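Local coordinates for alpha-L-arabinosidase (Xanthomonas axonopodis pv. citri, PDB 6D25), which probably removes arabinofuranosyl side groups from arabinoxylans by hydrolysis, including those on internal di-substituted residues, as a trimeric GH51 enzyme, at residues 246-249 and 250-254; 208-211 and 212-216; 216-219 and 220-224. One frame throughout, in Å; residues are numbered along the deposited sequence.

Overall arrangement
All three contacts are local ones in neighbouring helices around the eight-stranded parallel beta-barrel of the chain, on the same side of its centre. Contact 2 comes first in sequence, where the loop after strand 196-199 turns into helix 212-224; contact 3 continues along that helix and shares A216 with contact 2, their centres 11 Å apart. Contact 1 follows on helix 246-256, after strand 235-238, about 11 Å from the centre of contact 2 and 15 Å from that of contact 3. The two helices pack through V212, A216 and F219 against W248, V251 and M252. Helix 212-224 also faces the other two subunits, so contacts 2 and 3 carry part of the trimer interface.

Contact 1: 246-249 and 250-254; sequences YHWT and EVMMR
The backbone from Y246 to R254 is one uninterrupted alpha-helix, in which the N-H groups of E250, V251, M252 and M253 bond to the carbonyls of Y246, H247, W248 and T249, the shortest being M252 N to W248 O at 2.9 Å. One turn apart, V251 sets its CG2 methyl over a face of the H247 imidazole, 3.9 Å from the ring centroid and 26° off its normal: a CH-pi contact, displaced toward the rim on the CE1 and NE2 side. H247 can meet it because CG stands anti to the backbone N (chi1 179°), which swings the ring along the helix toward the next turn. W248 and M252 run side by side. Here M252 CG comes within 3.3 Å of W248 NE1, while SD lies obliquely 4.8 Å from the centroid of the five-membered ring, a Met-aromatic contact. T249 and M253 repeat the parallel arrangement more loosely, with CG2 of T249 4.2 Å from CG of M253. The helix is the middle element of the beta-alpha-beta unit between strands 235-238 and 262-269; T249 and M253 reach L263 on the second of these, and H247, W248 and V251 all touch V212 of helix 212-224. NE2 of H247 bonds to E213 and NE1 of W248 to the carbonyl of P239, so each ring is held by a hydrogen bond as well as by its aliphatic neighbour, which should restrict its rotation. E213 would tend to favour, and R254 nearby to oppose, a protonated H247.

Contact 2: 208-211 and 212-216; sequences GNMR and VEYAA
The chain enters 208-211 as a loop and becomes helical at V212, with R211 at the N-cap position; its carbonyl starts the helix by taking the N-H of A215, N to O 2.9 Å, and a weak second bond from Y214 N. Upstream of that cap, M210 lays its side chain against the first turn. CG of M210 sits 3.8 Å from CD2 of Y214, and its SD, placed obliquely 4.8 Å from the Y214 ring centroid, makes a Met-aromatic contact while also lying 4.1 Å from CB of A215. With chi2 at -173° the sulfur continues the chain away from CB and comes to lie beside both Y214 and A215. In the beta/alpha barrel the loop carries the chain from strand 196-199 into helix 212-224, which leads on to strand 235-238, and V212 faces helix 246-256 through H247, W248, V251 and M252. At the N-cap itself, the side chain of R211 crosses that of E213 at about a right angle. CB of E213 lies over one face of the R211 guanidinium, 3.8 Å from its NH1, and OE1 of E213 approaches the same NH1 to 3.7 Å. The guanidinium and carboxylate planes are only 5° apart, yet the oxygen stands well out of the guanidinium plane, so this long salt bridge acts through charge alone, with no N-H aimed at the carboxylate. The directed bonds of both groups go to other partners: R211 pairs with D217 of the second subunit, and E213 OE2 bonds to H247 of its own chain. The Y214 hydroxyl is hydrogen-bonded to NH1 of R221 of the second subunit, and Y214 also packs against Y214 of the third subunit.

Contact 3: 216-219 and 220-224; sequences ADVF and RRYQT
A216 opens this stretch of helix 212-224, the helical link of the beta-alpha-beta unit between strands 196-199 and 235-238, by accepting the N-H of R220 on its carbonyl; CG of R220 also rests 3.2 Å from that oxygen. D217 does the same for R221 N, but its carboxylate reaches outward to R211 of the third subunit. V218 comes next, on the side of the helix that carries Y222. CG1 of V218 lies 3.7 Å from CD1 of Y222, the two side chains running side by side and pointing the same way. The carbonyl oxygen of V218, which takes the backbone N-H of Y222, also lies near the plane of the tyrosine ring at its edge, 3.2 Å from CD1. The far end of that ring is held by its hydroxyl, bonded to the carbonyl of A159 in its own chain and to R221 of the second subunit. F219 then turns its ring along the helix toward Q223, helped by a CG that is anti to the backbone N (chi1 169°). The aliphatic part of Q223 covers one face of the F219 ring: CG of Q223 is 4.2 Å from the ring centroid, 20° off the normal, in a CH-pi contact, and its CB approaches CE1 of F219 to 3.8 Å. Ring and amide planes are inclined by 42°, so this is no flat stack. F219 is buried against V199, P239 and A256 of its own chain, whereas R220 and T224 both turn to N209 of the third subunit. The bend of Q223 brings its amide back to the helix, where the carbonyl oxygen of R220 receives two side-chain donors, T224 OG1 at 2.7 Å and Q223 NE2 at 3.2 Å, the latter on a lone pair.

Contact 1: 246-249 and 250-254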
ATOM      1  N   TYR A 246      21.437   3.951  12.325  1.00 17.72           N
ATOM      2  CA  TYR A 246      21.513   2.679  13.012  1.00 18.23           C
ATOM      3  C   TYR A 246      20.119   2.181  13.378  1.00 18.36           C
ATOM      4  O   TYR A 246      19.885   0.969  13.407  1.00 18.21           O
ATOM      5  CB  TYR A 246      22.451   2.786  14.222  1.00 18.94           C
ATOM      6  CG  TYR A 246      23.856   3.166  13.795  1.00 19.05           C
ATOM      7  CD1 TYR A 246      24.518   2.423  12.821  1.00 18.47           C
ATOM      8  CD2 TYR A 246      24.507   4.278  14.304  1.00 19.82           C
ATOM      9  CE1 TYR A 246      25.790   2.756  12.385  1.00 18.74           C
ATOM     10  CE2 TYR A 246      25.783   4.642  13.862  1.00 19.90           C
ATOM     11  CZ  TYR A 246      26.418   3.893  12.883  1.00 19.35           C
ATOM     12  OH  TYR A 246      27.681   4.225  12.417  1.00 19.39           O
ATOM     13  N   HIS A 247      19.200   3.104  13.652  1.00 18.49           N
ATOM     14  CA  HIS A 247      17.839   2.713  13.967  1.00 18.59           C
ATOM     15  C   HIS A 247      17.220   1.953  12.780  1.00 17.29           C
ATOM     16  O   HIS A 247      16.481   0.989  12.987  1.00 16.87           O
ATOM     17  CB  HIS A 247      17.013   3.930  14.382  1.00 19.51           C
ATOM     18  CG  HIS A 247      15.593   3.577  14.688  1.00 20.38           C
ATOM     19  ND1 HIS A 247      15.234   2.835  15.800  1.00 20.88           N
ATOM     20  CD2 HIS A 247      14.445   3.839  14.013  1.00 20.57           C
ATOM     21  CE1 HIS A 247      13.899   2.751  15.822  1.00 21.58           C
ATOM     22  NE2 HIS A 247      13.394   3.337  14.732  1.00 20.82           N
ATOM     23  N   TRP A 248      17.510   2.366  11.573  1.00 16.09           N
ATOM     24  CA  TRP A 248      16.988   1.698  10.397  1.00 15.98           C
ATOM     25  C   TRP A 248      17.461   0.234  10.355  1.00 16.28           C
ATOM     26  O   TRP A 248      16.651  -0.704  10.201  1.00 15.80           O
ATOM     27  CB  TRP A 248      17.421   2.442   9.136  1.00 15.90           C
ATOM     28  CG  TRP A 248      16.750   1.917   7.903  1.00 15.82           C
ATOM     29  CD1 TRP A 248      16.985   0.738   7.254  1.00 15.69           C
ATOM     30  CD2 TRP A 248      15.620   2.515   7.256  1.00 15.84           C
ATOM     31  NE1 TRP A 248      16.105   0.603   6.214  1.00 15.72           N
ATOM     32  CE2 TRP A 248      15.253   1.665   6.199  1.00 15.82           C
ATOM     33  CE3 TRP A 248      14.885   3.682   7.477  1.00 16.36           C
ATOM     34  CZ2 TRP A 248      14.185   1.961   5.348  1.00 15.99           C
ATOM     35  CZ3 TRP A 248      13.823   3.968   6.648  1.00 16.42           C
ATOM     36  CH2 TRP A 248      13.501   3.125   5.591  1.00 15.98           C
ATOM     37  N   THR A 249      18.770   0.026  10.532  1.00 16.24           N
ATOM     38  CA  THR A 249      19.297  -1.338  10.530  1.00 16.39           C
ATOM     39  C   THR A 249      18.667  -2.181  11.646  1.00 16.68           C
ATOM     40  O   THR A 249      18.321  -3.313  11.419  1.00 16.37           O
ATOM     41  CB  THR A 249      20.823  -1.310  10.720  1.00 16.72           C
ATOM     42  OG1 THR A 249      21.354  -0.484   9.697  1.00 17.00           O
ATOM     43  CG2 THR A 249      21.448  -2.685  10.637  1.00 16.79           C
ATOM     44  N   GLU A 250      18.578  -1.626  12.845  1.00 17.87           N
ATOM     45  CA  GLU A 250      18.020  -2.310  13.987  1.00 19.64           C
ATOM     46  C   GLU A 250      16.599  -2.821  13.651  1.00 19.13           C
ATOM     47  O   GLU A 250      16.272  -3.991  13.909  1.00 18.13           O
ATOM     48  CB  GLU A 250      18.009  -1.367  15.189  1.00 22.29           C
ATOM     49  CG  GLU A 250      17.255  -1.895  16.372  1.00 25.71           C
ATOM     50  CD  GLU A 250      18.016  -2.899  17.204  1.00 30.02           C
ATOM     51  OE1 GLU A 250      19.257  -2.859  17.207  1.00 33.10           O
ATOM     52  OE2 GLU A 250      17.334  -3.710  17.881  1.00 35.07           O
ATOM     53  N   VAL A 251      15.736  -1.941  13.134  1.00 18.29           N
ATOM     54  CA  VAL A 251      14.354  -2.341  12.913  1.00 18.59           C
ATOM     55  C   VAL A 251      14.271  -3.292  11.727  1.00 17.90           C
ATOM     56  O   VAL A 251      13.533  -4.273  11.806  1.00 17.25           O
ATOM     57  CB  VAL A 251      13.433  -1.116  12.744  1.00 18.58           C
ATOM     58  CG1 VAL A 251      12.030  -1.529  12.344  1.00 18.73           C
ATOM     59  CG2 VAL A 251      13.419  -0.307  14.031  1.00 19.22           C
ATOM     60  N   MET A 252      14.953  -3.015  10.627  1.00 18.03           N
ATOM     61  CA  MET A 252      14.825  -3.899   9.476  1.00 18.93           C
ATOM     62  C   MET A 252      15.289  -5.312   9.875  1.00 18.63           C
ATOM     63  O   MET A 252      14.659  -6.304   9.468  1.00 18.14           O
ATOM     64  CB  MET A 252      15.664  -3.468   8.271  1.00 20.42           C
ATOM     65  CG  MET A 252      15.157  -2.271   7.582  1.00 22.70           C
ATOM     66  SD  MET A 252      13.496  -2.448   6.783  1.00 28.42           S
ATOM     67  CE  MET A 252      13.666  -4.031   6.002  1.00 22.63           C
ATOM     68  N   MET A 253      16.386  -5.414  10.627  1.00 18.09           N
ATOM     69  CA  MET A 253      16.887  -6.741  10.996  1.00 18.87           C
ATOM     70  C   MET A 253      15.947  -7.392  12.023  1.00 19.20           C
ATOM     71  O   MET A 253      15.609  -8.576  11.882  1.00 18.86           O
ATOM     72  CB  MET A 253      18.331  -6.646  11.545  1.00 18.95           C
ATOM     73  CG  MET A 253      19.343  -6.281  10.509  1.00 18.12           C
ATOM     74  SD  MET A 253      19.443  -7.401   9.104  1.00 18.80           S
ATOM     75  CE  MET A 253      20.236  -8.793   9.906  1.00 19.14           C
ATOM     76  N   ARG A 254      15.536  -6.638  13.042  1.00 19.37           N
ATOM     77  CA  ARG A 254      14.643  -7.167  14.069  1.00 20.54           C
ATOM     78  C   ARG A 254      13.359  -7.703  13.403  1.00 19.98           C
ATOM     79  O   ARG A 254      12.858  -8.753  13.761  1.00 19.18           O
ATOM     80  CB  ARG A 254      14.234  -6.101  15.088  1.00 22.03           C
ATOM     81  CG  ARG A 254      13.311  -6.558  16.207  1.00 23.93           C
ATOM     82  CD  ARG A 254      12.956  -5.337  17.086  1.00 27.08           C
ATOM     83  NE  ARG A 254      11.964  -4.465  16.434  1.00 28.43           N
ATOM     84  CZ  ARG A 254      11.902  -3.138  16.535  1.00 29.73           C
ATOM     85  NH1 ARG A 254      12.756  -2.462  17.288  1.00 28.68           N
ATOM     86  NH2 ARG A 254      10.932  -2.483  15.909  1.00 30.58           N
TER

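Contact 2: 208-211 and 212-216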
ATOM      1  N   GLY A 208       9.815   6.839  -1.076  1.00 17.27           N
ATOM      2  CA  GLY A 208       8.533   6.988  -0.394  1.00 16.77           C
ATOM      3  C   GLY A 208       8.619   7.603   0.999  1.00 16.30           C
ATOM      4  O   GLY A 208       7.654   7.604   1.692  1.00 16.43           O
ATOM      5  N   ASN A 209       9.756   8.168   1.392  1.00 16.36           N
ATOM      6  CA  ASN A 209       9.877   8.942   2.652  1.00 16.40           C
ATOM      7  C   ASN A 209       9.336   8.121   3.834  1.00 16.41           C
ATOM      8  O   ASN A 209       8.623   8.642   4.696  1.00 16.43           O
ATOM      9  CB  ASN A 209       9.225  10.317   2.512  1.00 17.25           C
ATOM     10  CG  ASN A 209      10.064  11.225   1.631  1.00 17.97           C
ATOM     11  OD1 ASN A 209      11.173  11.579   2.009  1.00 17.63           O
ATOM     12  ND2 ASN A 209       9.611  11.494   0.409  1.00 18.41           N
ATOM     13  N   MET A 210       9.703   6.849   3.882  1.00 16.22           N
ATOM     14  CA  MET A 210       9.142   5.906   4.841  1.00 17.24           C
ATOM     15  C   MET A 210       9.930   5.912   6.151  1.00 17.65           C
ATOM     16  O   MET A 210      11.165   5.876   6.126  1.00 18.60           O
ATOM     17  CB  MET A 210       9.154   4.498   4.256  1.00 17.29           C
ATOM     18  CG  MET A 210       8.354   4.352   2.982  1.00 17.45           C
ATOM     19  SD  MET A 210       8.278   2.594   2.500  1.00 18.70           S
ATOM     20  CE  MET A 210       7.579   2.712   0.851  1.00 18.48           C
ATOM     21  N   ARG A 211       9.237   5.885   7.266  1.00 18.21           N
ATOM     22  CA  ARG A 211       9.828   5.439   8.525  1.00 18.74           C
ATOM     23  C   ARG A 211      10.199   3.953   8.403  1.00 17.64           C
ATOM     24  O   ARG A 211       9.505   3.196   7.704  1.00 16.54           O
ATOM     25  CB  ARG A 211       8.832   5.460   9.683  1.00 20.38           C
ATOM     26  CG  ARG A 211       8.112   6.744   9.978  1.00 22.82           C
ATOM     27  CD  ARG A 211       7.164   6.564  11.169  1.00 23.99           C
ATOM     28  NE  ARG A 211       6.087   5.605  11.000  1.00 24.96           N
ATOM     29  CZ  ARG A 211       5.762   4.640  11.878  1.00 26.72           C
ATOM     30  NH1 ARG A 211       6.396   4.490  13.028  1.00 26.34           N
ATOM     31  NH2 ARG A 211       4.802   3.783  11.584  1.00 29.51           N
ATOM     32  N   VAL A 212      11.263   3.540   9.095  1.00 16.64           N
ATOM     33  CA  VAL A 212      11.706   2.146   8.971  1.00 16.27           C
ATOM     34  C   VAL A 212      10.599   1.183   9.428  1.00 16.36           C
ATOM     35  O   VAL A 212      10.482   0.128   8.821  1.00 15.94           O
ATOM     36  CB  VAL A 212      13.018   1.875   9.715  1.00 16.06           C
ATOM     37  CG1 VAL A 212      12.906   2.074  11.211  1.00 16.57           C
ATOM     38  CG2 VAL A 212      13.562   0.514   9.361  1.00 15.91           C
ATOM     39  N   GLU A 213       9.816   1.544  10.419  1.00 17.05           N
ATOM     40  CA  GLU A 213       8.755   0.637  10.908  1.00 18.22           C
ATOM     41  C   GLU A 213       7.772   0.312   9.764  1.00 18.26           C
ATOM     42  O   GLU A 213       7.334  -0.865   9.596  1.00 19.73           O
ATOM     43  CB  GLU A 213       8.020   1.227  12.100  1.00 18.76           C
ATOM     44  CG  GLU A 213       8.867   1.377  13.363  1.00 19.42           C
ATOM     45  CD  GLU A 213       9.838   2.558  13.439  1.00 19.96           C
ATOM     46  OE1 GLU A 213       9.874   3.414  12.507  1.00 19.45           O
ATOM     47  OE2 GLU A 213      10.613   2.608  14.443  1.00 21.01           O
ATOM     48  N   TYR A 214       7.498   1.286   8.917  1.00 17.33           N
ATOM     49  CA  TYR A 214       6.601   1.119   7.773  1.00 17.01           C
ATOM     50  C   TYR A 214       7.320   0.387   6.645  1.00 16.08           C
ATOM     51  O   TYR A 214       6.775  -0.549   6.051  1.00 16.49           O
ATOM     52  CB  TYR A 214       6.063   2.492   7.321  1.00 16.92           C
ATOM     53  CG  TYR A 214       5.116   2.458   6.152  1.00 16.89           C
ATOM     54  CD1 TYR A 214       3.973   1.665   6.172  1.00 17.67           C
ATOM     55  CD2 TYR A 214       5.334   3.237   5.047  1.00 17.05           C
ATOM     56  CE1 TYR A 214       3.099   1.616   5.087  1.00 17.74           C
ATOM     57  CE2 TYR A 214       4.457   3.243   3.972  1.00 17.75           C
ATOM     58  CZ  TYR A 214       3.328   2.426   3.988  1.00 17.96           C
ATOM     59  OH  TYR A 214       2.447   2.447   2.948  1.00 19.31           O
ATOM     60  N   ALA A 215       8.552   0.769   6.367  1.00 15.32           N
ATOM     61  CA  ALA A 215       9.342   0.130   5.330  1.00 14.87           C
ATOM     62  C   ALA A 215       9.511  -1.371   5.605  1.00 14.72           C
ATOM     63  O   ALA A 215       9.565  -2.135   4.656  1.00 13.94           O
ATOM     64  CB  ALA A 215      10.695   0.791   5.204  1.00 14.66           C
ATOM     65  N   ALA A 216       9.655  -1.759   6.872  1.00 15.14           N
ATOM     66  CA  ALA A 216       9.851  -3.176   7.190  1.00 15.59           C
ATOM     67  C   ALA A 216       8.574  -3.956   6.824  1.00 15.81           C
ATOM     68  O   ALA A 216       8.657  -5.058   6.235  1.00 15.60           O
ATOM     69  CB  ALA A 216      10.201  -3.347   8.651  1.00 16.29           C
TER

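Contact 3: 216-219 and 220-224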
ATOM      1  N   ALA A 216       9.655  -1.759   6.872  1.00 15.14           N
ATOM      2  CA  ALA A 216       9.851  -3.176   7.190  1.00 15.59           C
ATOM      3  C   ALA A 216       8.574  -3.956   6.824  1.00 15.81           C
ATOM      4  O   ALA A 216       8.657  -5.058   6.235  1.00 15.60           O
ATOM      5  CB  ALA A 216      10.201  -3.347   8.651  1.00 16.29           C
ATOM      6  N   ASP A 217       7.401  -3.379   7.118  1.00 16.19           N
ATOM      7  CA  ASP A 217       6.108  -4.000   6.759  1.00 16.25           C
ATOM      8  C   ASP A 217       5.972  -4.095   5.248  1.00 15.78           C
ATOM      9  O   ASP A 217       5.580  -5.144   4.686  1.00 15.26           O
ATOM     10  CB  ASP A 217       4.935  -3.239   7.379  1.00 17.08           C
ATOM     11  CG  ASP A 217       4.794  -3.430   8.876  1.00 18.29           C
ATOM     12  OD1 ASP A 217       5.134  -4.534   9.380  1.00 19.19           O
ATOM     13  OD2 ASP A 217       4.303  -2.490   9.545  1.00 19.78           O
ATOM     14  N   VAL A 218       6.313  -3.013   4.556  1.00 15.88           N
ATOM     15  CA  VAL A 218       6.211  -2.987   3.108  1.00 16.03           C
ATOM     16  C   VAL A 218       7.182  -4.013   2.476  1.00 15.61           C
ATOM     17  O   VAL A 218       6.810  -4.757   1.564  1.00 15.13           O
ATOM     18  CB  VAL A 218       6.466  -1.564   2.585  1.00 16.85           C
ATOM     19  CG1 VAL A 218       6.586  -1.530   1.080  1.00 17.42           C
ATOM     20  CG2 VAL A 218       5.361  -0.623   3.024  1.00 17.33           C
ATOM     21  N   PHE A 219       8.415  -4.048   2.949  1.00 14.78           N
ATOM     22  CA  PHE A 219       9.401  -5.014   2.461  1.00 14.71           C
ATOM     23  C   PHE A 219       8.876  -6.447   2.666  1.00 14.75           C
ATOM     24  O   PHE A 219       8.905  -7.247   1.730  1.00 14.56           O
ATOM     25  CB  PHE A 219      10.778  -4.837   3.132  1.00 14.37           C
ATOM     26  CG  PHE A 219      11.688  -5.996   2.825  1.00 14.37           C
ATOM     27  CD1 PHE A 219      12.221  -6.182   1.564  1.00 14.24           C
ATOM     28  CD2 PHE A 219      11.894  -6.979   3.775  1.00 15.00           C
ATOM     29  CE1 PHE A 219      12.974  -7.309   1.269  1.00 14.38           C
ATOM     30  CE2 PHE A 219      12.665  -8.103   3.491  1.00 14.87           C
ATOM     31  CZ  PHE A 219      13.168  -8.272   2.223  1.00 14.75           C
ATOM     32  N   ARG A 220       8.451  -6.764   3.875  1.00 15.10           N
ATOM     33  CA  ARG A 220       7.942  -8.115   4.160  1.00 15.94           C
ATOM     34  C   ARG A 220       6.839  -8.516   3.162  1.00 16.12           C
ATOM     35  O   ARG A 220       6.804  -9.666   2.680  1.00 16.28           O
ATOM     36  CB  ARG A 220       7.442  -8.196   5.605  1.00 16.85           C
ATOM     37  CG  ARG A 220       8.587  -8.283   6.611  1.00 17.82           C
ATOM     38  CD  ARG A 220       8.146  -8.117   8.024  1.00 19.74           C
ATOM     39  NE  ARG A 220       7.178  -9.123   8.443  1.00 21.60           N
ATOM     40  CZ  ARG A 220       6.930  -9.455   9.681  1.00 25.25           C
ATOM     41  NH1 ARG A 220       7.576  -8.830  10.686  1.00 29.65           N
ATOM     42  NH2 ARG A 220       5.943 -10.334   9.898  1.00 26.92           N
ATOM     43  N   ARG A 221       5.919  -7.591   2.877  1.00 15.86           N
ATOM     44  CA  ARG A 221       4.820  -7.843   1.968  1.00 15.95           C
ATOM     45  C   ARG A 221       5.340  -7.995   0.540  1.00 15.51           C
ATOM     46  O   ARG A 221       5.020  -8.999  -0.140  1.00 15.03           O
ATOM     47  CB  ARG A 221       3.798  -6.715   2.020  1.00 16.51           C
ATOM     48  CG  ARG A 221       2.641  -6.816   1.043  1.00 16.94           C
ATOM     49  CD  ARG A 221       1.722  -5.650   1.269  1.00 17.89           C
ATOM     50  NE  ARG A 221       0.507  -5.701   0.475  1.00 18.69           N
ATOM     51  CZ  ARG A 221      -0.441  -4.774   0.499  1.00 20.08           C
ATOM     52  NH1 ARG A 221      -0.273  -3.635   1.192  1.00 20.11           N
ATOM     53  NH2 ARG A 221      -1.549  -4.988  -0.201  1.00 19.67           N
ATOM     54  N   TYR A 222       6.097  -7.032   0.029  1.00 15.23           N
ATOM     55  CA  TYR A 222       6.452  -7.054  -1.378  1.00 15.50           C
ATOM     56  C   TYR A 222       7.409  -8.225  -1.696  1.00 15.68           C
ATOM     57  O   TYR A 222       7.313  -8.834  -2.792  1.00 16.25           O
ATOM     58  CB  TYR A 222       7.091  -5.736  -1.817  1.00 15.26           C
ATOM     59  CG  TYR A 222       6.119  -4.637  -2.152  1.00 15.45           C
ATOM     60  CD1 TYR A 222       5.290  -4.094  -1.186  1.00 15.72           C
ATOM     61  CD2 TYR A 222       5.962  -4.186  -3.461  1.00 15.56           C
ATOM     62  CE1 TYR A 222       4.371  -3.110  -1.496  1.00 15.80           C
ATOM     63  CE2 TYR A 222       5.057  -3.203  -3.785  1.00 15.26           C
ATOM     64  CZ  TYR A 222       4.250  -2.659  -2.800  1.00 16.08           C
ATOM     65  OH  TYR A 222       3.326  -1.670  -3.097  1.00 16.06           O
ATOM     66  N   GLN A 223       8.291  -8.572  -0.770  1.00 15.52           N
ATOM     67  CA  GLN A 223       9.244  -9.656  -1.036  1.00 16.02           C
ATOM     68  C   GLN A 223       8.488 -10.987  -1.175  1.00 15.99           C
ATOM     69  O   GLN A 223       8.951 -11.864  -1.899  1.00 15.94           O
ATOM     70  CB  GLN A 223      10.366  -9.760   0.009  1.00 15.95           C
ATOM     71  CG  GLN A 223       9.924 -10.235   1.380  1.00 16.89           C
ATOM     72  CD  GLN A 223       9.720 -11.734   1.500  1.00 18.29           C
ATOM     73  OE1 GLN A 223      10.446 -12.493   0.861  1.00 19.73           O
ATOM     74  NE2 GLN A 223       8.751 -12.149   2.315  1.00 18.01           N
ATOM     75  N   THR A 224       7.337 -11.107  -0.510  1.00 16.09           N
ATOM     76  CA  THR A 224       6.550 -12.339  -0.525  1.00 16.56           C
ATOM     77  C   THR A 224       6.273 -12.756  -1.987  1.00 17.25           C
ATOM     78  O   THR A 224       6.262 -13.967  -2.297  1.00 16.46           O
ATOM     79  CB  THR A 224       5.235 -12.151   0.231  1.00 16.40           C
ATOM     80  OG1 THR A 224       5.458 -11.785   1.590  1.00 15.94           O
ATOM     81  CG2 THR A 224       4.375 -13.404   0.202  1.00 17.01           C
TER